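Local coordinates for protein alpha-galactosidase (Lactobacillus brevis, PDB 3MI6) that probably hydrolyses terminal, non-reducing alpha-D-galactose residues in alpha-D-galactosides such as galactose oligosaccharides and galactomannans, as a member of glycoside hydrolase family 36, at residues P429-H434 and P454-Y459; L252-N257 and G507-Y512; I218-L221 and S225-Q228. All blocks are in the same frame, centred on the assembly; numbering follows the deposited sequence.

Contact 1 lies toward the periphery and is only partly buried, whereas contacts 2 and 3 are buried, each centred about 12 Å from the centre of the chain. Contact 1 packs a loop onto helix 454-471 of the barrel by apolar and aromatic touches alone; contact 2 ties a loop of the N-terminal region to barrel helix 500-518 through two hydroxyls; contact 3 is a local meeting of serine side chains, S220 with S226, within the N-terminal region. The two barrel helices meet where V457 packs on G507, Q510 and L511. Contacts 2 and 3 are coupled by a probable backbone hydrogen bond between S255 and S225, and D535 binds the hydroxyls of both serines.

Contact 1: residues P429-H434 and P454-Y459; sequences PDWLIH and PEVVDY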
loop_
_atom_site.group_PDB
_atom_site.type_symbol
_atom_site.label_atom_id
_atom_site.label_comp_id
_atom_site.label_asym_id
_atom_site.label_seq_id
_atom_site.Cartn_x
_atom_site.Cartn_y
_atom_site.Cartn_z
ATOM N N PRO D 429 34.338 -42.792 18.919
ATOM C CA PRO D 429 33.244 -42.713 17.948
ATOM C C PRO D 429 31.937 -42.341 18.642
ATOM O O PRO D 429 31.109 -41.640 18.051
ATOM C CB PRO D 429 33.162 -44.141 17.395
ATOM C CG PRO D 429 34.517 -44.712 17.603
ATOM C CD PRO D 429 35.032 -44.089 18.879
ATOM N N ASP D 430 31.767 -42.806 19.880
ATOM C CA ASP D 430 30.551 -42.561 20.655
ATOM C C ASP D 430 30.340 -41.084 20.997
ATOM O O ASP D 430 29.374 -40.732 21.672
ATOM C CB ASP D 430 30.537 -43.407 21.939
ATOM C CG ASP D 430 31.642 -43.009 22.926
ATOM O OD1 ASP D 430 31.318 -42.677 24.094
ATOM O OD2 ASP D 430 32.833 -43.032 22.531
ATOM N N TRP D 431 31.243 -40.225 20.530
ATOM C CA TRP D 431 31.158 -38.786 20.780
ATOM C C TRP D 431 30.381 -38.014 19.695
ATOM O O TRP D 431 29.947 -36.890 19.941
ATOM C CB TRP D 431 32.557 -38.191 20.942
ATOM C CG TRP D 431 33.161 -38.386 22.301
ATOM C CD1 TRP D 431 32.716 -39.216 23.291
ATOM C CD2 TRP D 431 34.329 -37.734 22.820
ATOM N NE1 TRP D 431 33.531 -39.118 24.395
ATOM C CE2 TRP D 431 34.530 -38.219 24.131
ATOM C CE3 TRP D 431 35.223 -36.788 22.306
ATOM C CZ2 TRP D 431 35.585 -37.782 24.935
ATOM C CZ3 TRP D 431 36.271 -36.362 23.101
ATOM C CH2 TRP D 431 36.442 -36.855 24.403
ATOM N N LEU D 432 30.241 -38.604 18.501
ATOM C CA LEU D 432 29.357 -38.101 17.443
ATOM C C LEU D 432 27.879 -38.134 17.824
ATOM O O LEU D 432 27.334 -39.192 18.085
ATOM C CB LEU D 432 29.483 -38.979 16.196
ATOM C CG LEU D 432 30.206 -38.449 14.968
ATOM C CD1 LEU D 432 31.680 -38.633 15.163
ATOM C CD2 LEU D 432 29.746 -39.183 13.729
ATOM N N ILE D 433 27.218 -36.986 17.811
ATOM C CA ILE D 433 25.764 -36.958 17.924
ATOM C C ILE D 433 25.098 -37.826 16.853
ATOM O O ILE D 433 25.112 -37.497 15.664
ATOM C CB ILE D 433 25.236 -35.535 17.787
ATOM C CG1 ILE D 433 25.793 -34.676 18.917
ATOM C CG2 ILE D 433 23.721 -35.526 17.796
ATOM C CD1 ILE D 433 25.146 -33.308 19.011
ATOM N N HIS D 434 24.505 -38.933 17.272
ATOM C CA HIS D 434 23.912 -39.854 16.314
ATOM C C HIS D 434 22.715 -40.572 16.898
ATOM O O HIS D 434 22.774 -41.042 18.021
ATOM C CB HIS D 434 24.950 -40.882 15.893
ATOM C CG HIS D 434 24.426 -41.900 14.937
ATOM N ND1 HIS D 434 24.241 -43.221 15.283
ATOM C CD2 HIS D 434 24.025 -41.787 13.648
ATOM C CE1 HIS D 434 23.760 -43.881 14.245
ATOM N NE2 HIS D 434 23.620 -43.036 13.240
ATOM N N PRO D 454 30.239 -33.579 29.583
ATOM C CA PRO D 454 31.348 -32.862 30.216
ATOM C C PRO D 454 32.719 -33.466 29.905
ATOM O O PRO D 454 33.722 -32.778 30.042
ATOM C CB PRO D 454 31.017 -32.963 31.707
ATOM C CG PRO D 454 29.535 -33.091 31.740
ATOM C CD PRO D 454 29.171 -33.909 30.538
ATOM N N GLU D 455 32.784 -34.723 29.492
ATOM C CA GLU D 455 34.080 -35.269 29.105
ATOM C C GLU D 455 34.555 -34.595 27.821
ATOM O O GLU D 455 35.745 -34.389 27.614
ATOM C CB GLU D 455 34.062 -36.811 28.980
ATOM C CG GLU D 455 33.112 -37.410 27.930
ATOM C CD GLU D 455 31.764 -37.893 28.509
ATOM O OE1 GLU D 455 31.240 -37.267 29.471
ATOM O OE2 GLU D 455 31.222 -38.897 27.984
ATOM N N VAL D 456 33.608 -34.235 26.967
ATOM C CA VAL D 456 33.935 -33.595 25.702
ATOM C C VAL D 456 34.486 -32.184 25.901
ATOM O O VAL D 456 35.495 -31.820 25.298
ATOM C CB VAL D 456 32.719 -33.562 24.759
ATOM C CG1 VAL D 456 33.033 -32.774 23.499
ATOM C CG2 VAL D 456 32.297 -34.976 24.412
ATOM N N VAL D 457 33.836 -31.399 26.751
ATOM C CA VAL D 457 34.289 -30.041 27.031
ATOM C C VAL D 457 35.715 -30.032 27.614
ATOM O O VAL D 457 36.541 -29.190 27.239
ATOM C CB VAL D 457 33.267 -29.269 27.931
ATOM C CG1 VAL D 457 33.748 -27.876 28.235
ATOM C CG2 VAL D 457 31.917 -29.184 27.240
ATOM N N ASP D 458 36.000 -30.998 28.496
ATOM C CA ASP D 458 37.317 -31.138 29.138
ATOM C C ASP D 458 38.417 -31.422 28.135
ATOM O O ASP D 458 39.511 -30.867 28.219
ATOM C CB ASP D 458 37.304 -32.251 30.180
ATOM C CG ASP D 458 36.530 -31.882 31.440
ATOM O OD1 ASP D 458 36.291 -30.671 31.695
ATOM O OD2 ASP D 458 36.168 -32.828 32.183
ATOM N N TYR D 459 38.115 -32.301 27.189
ATOM C CA TYR D 459 39.054 -32.666 26.140
ATOM C C TYR D 459 39.348 -31.474 25.244
ATOM O O TYR D 459 40.486 -31.276 24.807
ATOM C CB TYR D 459 38.503 -33.834 25.317
ATOM C CG TYR D 459 39.325 -34.193 24.101
ATOM C CD1 TYR D 459 40.465 -34.987 24.210
ATOM C CD2 TYR D 459 38.959 -33.750 22.842
ATOM C CE1 TYR D 459 41.228 -35.320 23.085
ATOM C CE2 TYR D 459 39.705 -34.074 21.723
ATOM C CZ TYR D 459 40.838 -34.861 21.847
ATOM O OH TYR D 459 41.570 -35.172 20.726
#
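The indole of W431 lies across the first turns of helix 454-471, with V456 beneath one face. The CG2 methyl of V456 makes a CH-pi contact with the five-membered ring, 3.9 Å from its centroid and only 17° off the normal, so that it sits over the ring rather than beside it. A beta-branched valine suits this place: with CG1 anti to the backbone N (chi1 175°), the second methyl is left to meet the indole. One helical turn along from E455, Y459 takes the far end of the bicycle. Its ring receives the edge of the indole in an offset edge-to-face pair, the six-membered ring of W431 and the ring of Y459 having centroids 5.5 Å apart and planes at 71°; W431 CZ3 approaches Y459 CD2 at 3.8 Å, and W431 CH2 reaches Y459 CB at the same distance. E455 contributes its aliphatic part, CG lying 3.9 Å from W431 CZ2. The chain of E455 then bends at chi2, and its carboxylate turns to salt bridges with R453 and R491, so a residue at the margin serves both an apolar and an ionic neighbour. Tryptophan fits because one wide, flat side chain can meet three helix residues at once, and H428 stacks on its ring as well. The contact thus packs the loop between strands 417-418 and 447-448 against the helix leading into strand 475-478, within the beta-alpha-beta crossover that starts from strand 408-413 of the TIM barrel.

Contact 2: residues L252-N257 and G507-Y512; sequences LVYSGN and GVYQLY
Y509 extends its phenol from helix 500-518 to S255, whose OG meets the tyrosine hydroxyl at a bend in a hydrogen bond. The serine oxygen arrives at the edge of the tyrosine ring, in its plane, so the ring is used through its hydroxyl end and not its face. Y509 OH and S255 OG are modelled 2.5 Å apart, a value too short to be taken literally. On the tyrosine, CG is placed anti to the carbonyl carbon (chi1 -65°), which lays the ring on the backbone-N side; P121 packs on it. S255 CB lies 3.2 Å from Y509 OH, and the backbone carbon C of Y254 is 3.6 Å from the same oxygen, so the phenol end rests against the backbone at the Y254-S255 junction. The CA-CB bond of Y254 points away, yet its ring comes back obliquely near the phenol oxygen; G256 N stands 3.5 Å above its plane, offset toward the rim, and H502 and I505 border it. A phenylalanine in place of Y509 would probably leave S255 OG without this mate and the loop without its polar tie to the helix. The serine suits its place as a short hydroxyl, able to bind both Y509 and the carboxylate of D535. Two buried polar groups therefore satisfy each other where the N-terminal region meets the barrel, and the bond's direction is likely to fix how the loop sits on the helix.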
loop_
_atom_site.group_PDB
_atom_site.type_symbol
_atom_site.label_atom_id
_atom_site.label_comp_id
_atom_site.label_asym_id
_atom_site.label_seq_id
_atom_site.Cartn_x
_atom_site.Cartn_y
_atom_site.Cartn_z
ATOM N N LEU D 252 17.569 -11.435 22.928
ATOM C CA LEU D 252 17.650 -12.661 23.706
ATOM C C LEU D 252 19.093 -13.070 23.920
ATOM O O LEU D 252 19.802 -13.338 22.961
ATOM C CB LEU D 252 16.968 -13.765 22.921
ATOM C CG LEU D 252 15.915 -14.598 23.615
ATOM C CD1 LEU D 252 16.107 -16.086 23.229
ATOM C CD2 LEU D 252 15.944 -14.361 25.137
ATOM N N VAL D 253 19.553 -13.140 25.162
ATOM C CA VAL D 253 20.920 -13.612 25.348
ATOM C C VAL D 253 20.984 -15.132 25.318
ATOM O O VAL D 253 21.069 -15.758 26.350
ATOM C CB VAL D 253 21.519 -13.129 26.640
ATOM C CG1 VAL D 253 23.027 -13.304 26.574
ATOM C CG2 VAL D 253 21.138 -11.689 26.869
ATOM N N TYR D 254 20.940 -15.705 24.121
ATOM C CA TYR D 254 20.889 -17.146 23.921
ATOM C C TYR D 254 21.402 -17.422 22.520
ATOM O O TYR D 254 21.379 -16.543 21.678
ATOM C CB TYR D 254 19.450 -17.638 24.067
ATOM C CG TYR D 254 19.339 -19.133 24.216
ATOM C CD1 TYR D 254 20.015 -19.795 25.234
ATOM C CD2 TYR D 254 18.559 -19.886 23.334
ATOM C CE1 TYR D 254 19.922 -21.162 25.367
ATOM C CE2 TYR D 254 18.460 -21.254 23.452
ATOM C CZ TYR D 254 19.141 -21.889 24.474
ATOM O OH TYR D 254 19.061 -23.256 24.599
ATOM N N SER D 255 21.886 -18.622 22.252
ATOM C CA SER D 255 22.535 -18.876 20.972
ATOM C C SER D 255 22.051 -20.162 20.346
ATOM O O SER D 255 22.607 -20.614 19.351
ATOM C CB SER D 255 24.058 -18.957 21.142
ATOM O OG SER D 255 24.523 -17.952 22.020
ATOM N N GLY D 256 21.033 -20.760 20.952
ATOM C CA GLY D 256 20.498 -22.024 20.490
ATOM C C GLY D 256 19.117 -21.812 19.923
ATOM O O GLY D 256 18.835 -20.746 19.368
ATOM N N ASN D 257 18.252 -22.814 20.059
ATOM C CA ASN D 257 16.913 -22.726 19.500
ATOM C C ASN D 257 16.100 -21.615 20.126
ATOM O O ASN D 257 15.944 -21.572 21.336
ATOM C CB ASN D 257 16.197 -24.041 19.687
ATOM C CG ASN D 257 16.778 -25.120 18.836
ATOM O OD1 ASN D 257 17.558 -24.846 17.937
ATOM N ND2 ASN D 257 16.396 -26.361 19.100
ATOM N N GLY D 507 26.933 -26.467 27.035
ATOM C CA GLY D 507 28.270 -26.972 26.790
ATOM C C GLY D 507 29.193 -25.979 26.093
ATOM O O GLY D 507 30.356 -25.781 26.517
ATOM N N VAL D 508 28.691 -25.362 25.019
ATOM C CA VAL D 508 29.452 -24.357 24.307
ATOM C C VAL D 508 29.778 -23.256 25.307
ATOM O O VAL D 508 30.934 -22.864 25.431
ATOM C CB VAL D 508 28.714 -23.844 23.020
ATOM C CG1 VAL D 508 29.276 -22.494 22.509
ATOM C CG2 VAL D 508 28.798 -24.876 21.925
ATOM N N TYR D 509 28.795 -22.787 26.064
ATOM C CA TYR D 509 29.103 -21.747 27.040
ATOM C C TYR D 509 30.167 -22.219 28.028
ATOM O O TYR D 509 31.124 -21.499 28.319
ATOM C CB TYR D 509 27.859 -21.268 27.780
ATOM C CG TYR D 509 26.869 -20.588 26.882
ATOM C CD1 TYR D 509 27.294 -19.880 25.772
ATOM C CD2 TYR D 509 25.517 -20.650 27.140
ATOM C CE1 TYR D 509 26.406 -19.246 24.941
ATOM C CE2 TYR D 509 24.608 -20.022 26.301
ATOM C CZ TYR D 509 25.063 -19.319 25.198
ATOM O OH TYR D 509 24.169 -18.683 24.358
ATOM N N GLN D 510 30.006 -23.434 28.535
ATOM C CA GLN D 510 31.029 -24.040 29.380
ATOM C C GLN D 510 32.417 -23.819 28.778
ATOM O O GLN D 510 33.338 -23.370 29.455
ATOM C CB GLN D 510 30.764 -25.546 29.559
ATOM C CG GLN D 510 29.925 -25.922 30.785
ATOM C CD GLN D 510 30.488 -25.318 32.061
ATOM O OE1 GLN D 510 31.507 -25.797 32.606
ATOM N NE2 GLN D 510 29.840 -24.245 32.540
ATOM N N LEU D 511 32.562 -24.129 27.496
ATOM C CA LEU D 511 33.874 -24.060 26.867
ATOM C C LEU D 511 34.370 -22.624 26.750
ATOM O O LEU D 511 35.553 -22.348 26.960
ATOM C CB LEU D 511 33.848 -24.708 25.488
ATOM C CG LEU D 511 35.086 -25.510 25.092
ATOM C CD1 LEU D 511 35.141 -25.618 23.592
ATOM C CD2 LEU D 511 36.363 -24.895 25.621
ATOM N N TYR D 512 33.473 -21.713 26.402
ATOM C CA TYR D 512 33.852 -20.322 26.242
ATOM C C TYR D 512 34.112 -19.769 27.609
ATOM O O TYR D 512 34.945 -18.884 27.786
ATOM C CB TYR D 512 32.713 -19.518 25.616
ATOM C CG TYR D 512 32.836 -19.249 24.140
ATOM C CD1 TYR D 512 32.010 -19.884 23.231
ATOM C CD2 TYR D 512 33.766 -18.338 23.659
ATOM C CE1 TYR D 512 32.114 -19.634 21.876
ATOM C CE2 TYR D 512 33.882 -18.075 22.317
ATOM C CZ TYR D 512 33.054 -18.721 21.424
ATOM O OH TYR D 512 33.169 -18.454 20.071
#

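Contact 3: residues I218-L221 and S225-Q228; sequences ISSL and SSHQ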
loop_
_atom_site.group_PDB
_atom_site.type_symbol
_atom_site.label_atom_id
_atom_site.label_comp_id
_atom_site.label_asym_id
_atom_site.label_seq_id
_atom_site.Cartn_x
_atom_site.Cartn_y
_atom_site.Cartn_z
ATOM N N ILE D 218 8.951 -16.053 14.256
ATOM C CA ILE D 218 10.122 -16.604 13.605
ATOM C C ILE D 218 10.863 -17.437 14.648
ATOM O O ILE D 218 10.803 -17.146 15.824
ATOM C CB ILE D 218 11.038 -15.497 13.071
ATOM C CG1 ILE D 218 11.738 -14.777 14.227
ATOM C CG2 ILE D 218 10.255 -14.540 12.217
ATOM C CD1 ILE D 218 11.796 -13.287 14.044
ATOM N N SER D 219 11.564 -18.471 14.210
ATOM C CA SER D 219 12.148 -19.429 15.143
ATOM C C SER D 219 13.398 -20.143 14.604
ATOM O O SER D 219 13.795 -19.985 13.444
ATOM C CB SER D 219 11.087 -20.470 15.557
ATOM O OG SER D 219 10.552 -21.175 14.434
ATOM N N SER D 220 14.007 -20.947 15.460
ATOM C CA SER D 220 15.110 -21.781 15.029
ATOM C C SER D 220 15.002 -23.179 15.644
ATOM O O SER D 220 14.735 -23.322 16.845
ATOM C CB SER D 220 16.431 -21.112 15.410
ATOM O OG SER D 220 17.507 -21.668 14.689
ATOM N N LEU D 221 15.193 -24.203 14.810
ATOM C CA LEU D 221 15.246 -25.594 15.253
ATOM C C LEU D 221 16.596 -26.178 14.984
ATOM O O LEU D 221 16.730 -27.392 14.907
ATOM C CB LEU D 221 14.254 -26.429 14.478
ATOM C CG LEU D 221 12.843 -26.023 14.829
ATOM C CD1 LEU D 221 11.841 -26.590 13.821
ATOM C CD2 LEU D 221 12.593 -26.482 16.257
ATOM N N SER D 225 20.922 -19.891 16.931
ATOM C CA SER D 225 20.130 -18.826 16.341
ATOM C C SER D 225 20.616 -18.969 14.926
ATOM O O SER D 225 21.779 -19.289 14.719
ATOM C CB SER D 225 20.558 -17.486 16.920
ATOM O OG SER D 225 21.977 -17.381 16.917
ATOM N N SER D 226 19.781 -18.794 13.925
ATOM C CA SER D 226 20.273 -19.210 12.611
ATOM C C SER D 226 20.938 -18.122 11.735
ATOM O O SER D 226 21.082 -16.979 12.139
ATOM C CB SER D 226 19.139 -19.906 11.855
ATOM O OG SER D 226 17.919 -19.203 12.031
ATOM N N HIS D 227 21.385 -18.522 10.550
ATOM C CA HIS D 227 21.535 -17.601 9.433
ATOM C C HIS D 227 20.129 -17.120 9.052
ATOM O O HIS D 227 19.933 -15.986 8.665
ATOM C CB HIS D 227 22.150 -18.295 8.195
ATOM C CG HIS D 227 23.573 -18.739 8.371
ATOM N ND1 HIS D 227 23.913 -20.026 8.747
ATOM C CD2 HIS D 227 24.745 -18.074 8.212
ATOM C CE1 HIS D 227 25.229 -20.128 8.822
ATOM N NE2 HIS D 227 25.757 -18.958 8.501
ATOM N N GLN D 228 19.147 -18.003 9.193
ATOM C CA GLN D 228 17.829 -17.799 8.614
ATOM C C GLN D 228 16.994 -16.739 9.313
ATOM O O GLN D 228 16.367 -15.915 8.655
ATOM C CB GLN D 228 17.073 -19.128 8.586
ATOM C CG GLN D 228 17.650 -20.169 7.609
ATOM C CD GLN D 228 19.040 -20.641 7.995
ATOM O OE1 GLN D 228 19.886 -20.903 7.129
ATOM N NE2 GLN D 228 19.290 -20.743 9.293
#
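S220 turns its side chain toward the segment 225-228, and its CB already approaches S226, lying 4.2 Å from S226 OG. One bond further out, S220 OG stands 3.7 Å from S226 CB and 3.6 Å from S226 OG; the two CB-OG bonds pass each other in opposite directions, without a hydrogen bond. What holds S220 OG is the carbonyl oxygen of A224, and its position anti to the backbone N (chi1 -163°) carries it across the turn, where S225 C is 4.1 Å away. The loop between strands 214-219 and 233-236 belongs to the beta-rich N-terminal domain of the family 36 enzyme; the chain turns after S220, and segment 225-228 runs steeply across the end of strand 214-219. S226 OG has its own partner, the backbone N of Q229, and so spans the next few residues instead of crossing to S220. Serine serves well here because the hydroxyls of S220 and S226 are short enough to bond to nearby backbone. S225 faces the other way, its OG bonded to D535. Next in the chain, H227 meets W200, a predicted substrate-binding residue, edge-to-face, while I218, near the end of the strand, packs on R212 of a second subunit.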